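Local structure of beta subunit of photoactivated adenylyl cyclase (Beggiatoa sp. PS, 5M2A) at residues G27-S30 with I31-Q35; L107-Q110 with P111-L115. The protein is a blue-light-regulated adenylyl cyclase, in which a flavin-binding BLUF photoreceptor domain controls a catalytic domain that makes cyclic AMP from ATP. All blocks are in the same frame, centred on the assembly; numbering follows the deposited sequence.

Interaction 1. Residues G27-S30 with I31-Q35; sequences GKVS and IKNNQ. With FMN (flavin mononucleotide), chain F.
Val29 and Asn33, one turn apart on helix 20-36 of the BLUF photoreceptor domain, lie side by side and point the same way. This helix contributes Val29, Ser30, Asn33 and Asn34 to the flavin pocket. The backbone is regular α-helix: Ile31, Lys32, Asn33 and Asn34 each donate their N-H to the carbonyl four residues earlier, the last of these bonds being Asn34 N to Ser30 O at 2.7 Å.

Polar contacts read the edge of the pyrimidine ring. Asn34 is a two-pronged partner, and a side-chain amide suits this edge because it carries an acceptor and a donor side by side: its OD1 accepts the flavin N3 hydrogen at 2.9 Å, almost straight at 175°, while its ND2 reaches FMN O4 at 3.3 Å. The second hydrogen bond of ND2, to the Ala95 carbonyl, is consistent with the same orientation of the amide, ND2 as donor and OD1 as acceptor. Asn33 adds a bond from ND2 to FMN O2, so that both carbonyls and the imide N-H of the ring are met by two successive residues. Ser30 OG lies over the ring face, 3.0 Å from FMN C4A, and its small side chain allows that approach; the hydroxyl is hydrogen-bonded to the carbonyl of Ile26 in the preceding turn.

Van der Waals contacts lie beside these bonds. Val29 CG1, anti to the backbone N (chi1 170°), lies 3.5 Å from Asn33 ND2 and also meets the ribityl chain at FMN C5'. Its other methyl, CG2, meets the end of Lys32 on the outer side, where a long, flexible lysine can lie over the helix and keep its charge near solvent. The lysine chain bends at chi3 (-59°), which brings its CE to 3.6 Å from Val29 CA.

Interaction 2. Residues L107-Q110 with P111-L115; sequences LMIQ and PIKSL
Gln110 and Lys113 run side by side and point the same way, yet their polar ends do not bond to each other: Gln110 NE2 and Lys113 NZ, both donors, stay 3.9 Å apart. Both nitrogens are hydrogen-bonded to one acceptor, the carbonyl of Asn104 in the loop before the helix, which is consistent with their lying together. Gln110 NE2 also donates to the Glu106 carbonyl. In the glutamine a bend at chi2 (-55°) lets the amide donate to the loop carbonyls, whereas Lys113 stretches out with CG anti to its backbone N (chi1 172°). A long amide and a longer amine thus supply hydrogens to carbonyls of the preceding loop.

Backbone bonds set the first turn. Lys113 N donates to Ile109 O at 2.9 Å with an N-H...O angle of 171°, and Ser114 N follows with Gln110 O at 2.8 Å. This is the start of helix 110-129, and Pro111 sits in its first turn. Proline suits that place, since N-H groups of a helix's first turn have no acceptor within the helix and its lack of one costs no helical bond; its ring CD lies 3.4 Å from Leu107 O.

Van der Waals contacts surround the turn. The side chains of Ile109 and Lys113 cross, Ile109 CD1 meeting Lys113 CD at 4.1 Å, so the lysine's methylenes offer an apolar surface while its amine serves the loop. Ile112 CD1 sets a methyl against a carbonyl oxygen, Met108 O, at 3.4 Å. The same turn faces the second subunit: Pro111 packs on Phe91 and Ser114 on Met90 of that chain, Leu115 meets its Phe51, and Ile112 packs against Ile112 of the second subunit.

How the interactions relate
Interaction 1 comes first along the chain, in helix 20-36 of the BLUF domain; interaction 2 follows after strand 97-100, where a loop leads into helix 110-129. Their centres are 29 Å apart and their nearest atoms about 20 Å, so they do not touch. Strand 97-100 lies parallel to strand 40-46 in the mixed sheet of the photoreceptor, and the chain passes from that sheet to the long helix that opens at 110. One contact therefore belongs to the flavin pocket, the other to the subunit interface on the way to the cyclase domain, an arrangement consistent with light signals passing from flavin toward the catalytic domain.

Interaction 1. Residues G27-S30 with I31-Q35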
# COMPACT_ATOMS: atom_id res chain seq x y z
N GLY A 27 7.91 -0.91 -36.08
CA GLY A 27 9.30 -1.33 -36.24
C GLY A 27 10.05 -0.53 -37.29
O GLY A 27 11.15 -0.04 -37.04
N LYS A 28 9.46 -0.39 -38.49
CA LYS A 28 10.18 0.28 -39.58
C LYS A 28 10.41 1.75 -39.27
O LYS A 28 11.49 2.28 -39.56
CB LYS A 28 9.40 0.12 -40.89
CG LYS A 28 8.81 -1.26 -41.13
CD LYS A 28 8.29 -1.40 -42.56
CE LYS A 28 7.43 -2.65 -42.72
NZ LYS A 28 8.11 -3.88 -42.23
N VAL A 29 9.41 2.43 -38.70
CA VAL A 29 9.59 3.83 -38.32
C VAL A 29 10.61 3.95 -37.20
O VAL A 29 11.45 4.86 -37.21
CB VAL A 29 8.24 4.46 -37.93
CG1 VAL A 29 8.45 5.84 -37.31
CG2 VAL A 29 7.33 4.58 -39.15
N SER A 30 10.56 3.04 -36.23
CA SER A 30 11.55 3.04 -35.16
C SER A 30 12.95 2.83 -35.72
O SER A 30 13.89 3.55 -35.37
CB SER A 30 11.21 1.97 -34.12
OG SER A 30 9.90 2.16 -33.63
N ILE A 31 13.11 1.84 -36.60
CA ILE A 31 14.42 1.56 -37.20
C ILE A 31 14.94 2.79 -37.94
O ILE A 31 16.12 3.14 -37.82
CB ILE A 31 14.33 0.33 -38.13
CG1 ILE A 31 14.11 -0.94 -37.31
CG2 ILE A 31 15.60 0.20 -38.96
CD1 ILE A 31 13.94 -2.17 -38.16
N LYS A 32 14.07 3.45 -38.71
CA LYS A 32 14.50 4.63 -39.46
C LYS A 32 14.89 5.77 -38.53
O LYS A 32 15.97 6.36 -38.68
CB LYS A 32 13.38 5.07 -40.41
CG LYS A 32 13.13 4.14 -41.58
CD LYS A 32 11.98 4.62 -42.44
CE LYS A 32 10.69 4.72 -41.63
NZ LYS A 32 9.52 5.12 -42.45
N ASN A 33 14.03 6.10 -37.57
CA ASN A 33 14.32 7.21 -36.66
C ASN A 33 15.51 6.89 -35.76
O ASN A 33 16.39 7.73 -35.57
CB ASN A 33 13.09 7.54 -35.82
CG ASN A 33 11.93 8.06 -36.65
OD1 ASN A 33 12.10 8.39 -37.82
ND2 ASN A 33 10.75 8.13 -36.04
N ASN A 34 15.57 5.67 -35.22
CA ASN A 34 16.64 5.33 -34.29
C ASN A 34 18.00 5.30 -34.97
O ASN A 34 19.01 5.64 -34.35
CB ASN A 34 16.34 3.99 -33.61
CG ASN A 34 15.12 4.05 -32.71
OD1 ASN A 34 14.43 5.07 -32.65
ND2 ASN A 34 14.85 2.96 -31.99
N GLN A 35 18.05 4.91 -36.25
CA GLN A 35 19.30 4.99 -36.99
C GLN A 35 19.74 6.44 -37.17
O GLN A 35 20.94 6.74 -37.12
CB GLN A 35 19.16 4.30 -38.35
CG GLN A 35 19.44 2.81 -38.32
CD GLN A 35 19.18 2.14 -39.65
OE1 GLN A 35 18.74 2.77 -40.61
NE2 GLN A 35 19.47 0.84 -39.72
N1 FMN F . 9.34 5.58 -32.57
C2 FMN F . 10.71 5.68 -32.76
O2 FMN F . 11.17 6.55 -33.49
N3 FMN F . 11.57 4.82 -32.11
C4 FMN F . 11.06 3.85 -31.27
O4 FMN F . 11.82 3.07 -30.69
C4A FMN F . 9.69 3.74 -31.08
N5 FMN F . 9.21 2.76 -30.25
C5A FMN F . 7.86 2.64 -30.05
C6 FMN F . 7.38 1.66 -29.21
C7 FMN F . 6.02 1.52 -29.00
C7M FMN F . 5.53 0.44 -28.08
C8 FMN F . 5.13 2.38 -29.64
C8M FMN F . 3.65 2.25 -29.43
C9 FMN F . 5.61 3.38 -30.49
C9A FMN F . 6.98 3.51 -30.70
N10 FMN F . 7.46 4.50 -31.54
C10 FMN F . 8.82 4.61 -31.74
C1' FMN F . 6.49 5.40 -32.24
C2' FMN F . 6.55 6.86 -31.79
O2' FMN F . 5.68 7.04 -30.70
C3' FMN F . 6.10 7.74 -32.95
O3' FMN F . 4.90 7.22 -33.48
C4' FMN F . 7.16 7.77 -34.04
O4' FMN F . 8.37 8.25 -33.51
C5' FMN F . 6.74 8.65 -35.21
O5' FMN F . 6.55 9.97 -34.73
P FMN F . 6.35 11.19 -35.75
O1P FMN F . 7.71 11.60 -36.27
O2P FMN F . 5.48 10.74 -36.91
O3P FMN F . 5.70 12.34 -35.03

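Interaction 2. Residues L107-Q110 with P111-L115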
# COMPACT_ATOMS: atom_id res chain seq x y z
N LEU A 107 10.66 -25.01 -27.46
CA LEU A 107 10.42 -25.64 -26.17
C LEU A 107 11.36 -25.11 -25.09
O LEU A 107 10.95 -24.93 -23.94
CB LEU A 107 10.54 -27.16 -26.30
CG LEU A 107 9.23 -27.92 -26.54
CD1 LEU A 107 8.35 -27.23 -27.57
CD2 LEU A 107 9.52 -29.36 -26.96
N MET A 108 12.61 -24.82 -25.44
CA MET A 108 13.57 -24.37 -24.44
C MET A 108 13.36 -22.92 -24.02
O MET A 108 13.86 -22.52 -22.96
CB MET A 108 15.00 -24.56 -24.94
CG MET A 108 15.43 -26.02 -25.03
SD MET A 108 15.18 -26.93 -23.49
CE MET A 108 16.11 -25.93 -22.32
N ILE A 109 12.62 -22.13 -24.79
CA ILE A 109 12.33 -20.77 -24.36
C ILE A 109 11.00 -20.66 -23.63
O ILE A 109 10.75 -19.64 -22.96
CB ILE A 109 12.33 -19.77 -25.54
CG1 ILE A 109 11.29 -20.16 -26.60
CG2 ILE A 109 13.72 -19.65 -26.14
CD1 ILE A 109 9.91 -19.54 -26.39
N GLN A 110 10.12 -21.66 -23.75
CA GLN A 110 8.84 -21.61 -23.05
C GLN A 110 8.96 -21.33 -21.55
O GLN A 110 8.13 -20.57 -21.03
CB GLN A 110 8.06 -22.91 -23.29
CG GLN A 110 7.59 -23.11 -24.72
CD GLN A 110 6.78 -21.93 -25.24
OE1 GLN A 110 5.80 -21.52 -24.61
NE2 GLN A 110 7.19 -21.39 -26.38
N PRO A 111 9.94 -21.88 -20.82
CA PRO A 111 10.03 -21.53 -19.38
C PRO A 111 10.27 -20.05 -19.15
O PRO A 111 9.59 -19.43 -18.32
CB PRO A 111 11.20 -22.39 -18.87
CG PRO A 111 11.30 -23.52 -19.84
CD PRO A 111 10.91 -22.95 -21.17
N ILE A 112 11.22 -19.46 -19.87
CA ILE A 112 11.50 -18.04 -19.67
C ILE A 112 10.32 -17.18 -20.13
O ILE A 112 9.97 -16.18 -19.49
CB ILE A 112 12.81 -17.65 -20.40
CG1 ILE A 112 13.96 -18.58 -20.01
CG2 ILE A 112 13.18 -16.21 -20.07
CD1 ILE A 112 14.20 -19.73 -20.97
N LYS A 113 9.70 -17.56 -21.25
CA LYS A 113 8.53 -16.84 -21.73
C LYS A 113 7.39 -16.90 -20.72
O LYS A 113 6.70 -15.91 -20.47
CB LYS A 113 8.10 -17.42 -23.08
CG LYS A 113 6.78 -16.92 -23.64
CD LYS A 113 6.55 -17.56 -25.01
CE LYS A 113 5.10 -17.48 -25.45
NZ LYS A 113 4.91 -18.20 -26.75
N SER A 114 7.17 -18.07 -20.11
CA SER A 114 6.10 -18.21 -19.13
C SER A 114 6.39 -17.36 -17.89
O SER A 114 5.50 -16.64 -17.41
CB SER A 114 5.93 -19.67 -18.74
OG SER A 114 4.80 -19.85 -17.90
N LEU A 115 7.61 -17.44 -17.37
CA LEU A 115 7.97 -16.64 -16.20
C LEU A 115 7.81 -15.16 -16.47
O LEU A 115 7.26 -14.42 -15.63
CB LEU A 115 9.41 -16.96 -15.77
CG LEU A 115 9.60 -18.40 -15.28
CD1 LEU A 115 11.08 -18.74 -15.20
CD2 LEU A 115 8.95 -18.57 -13.92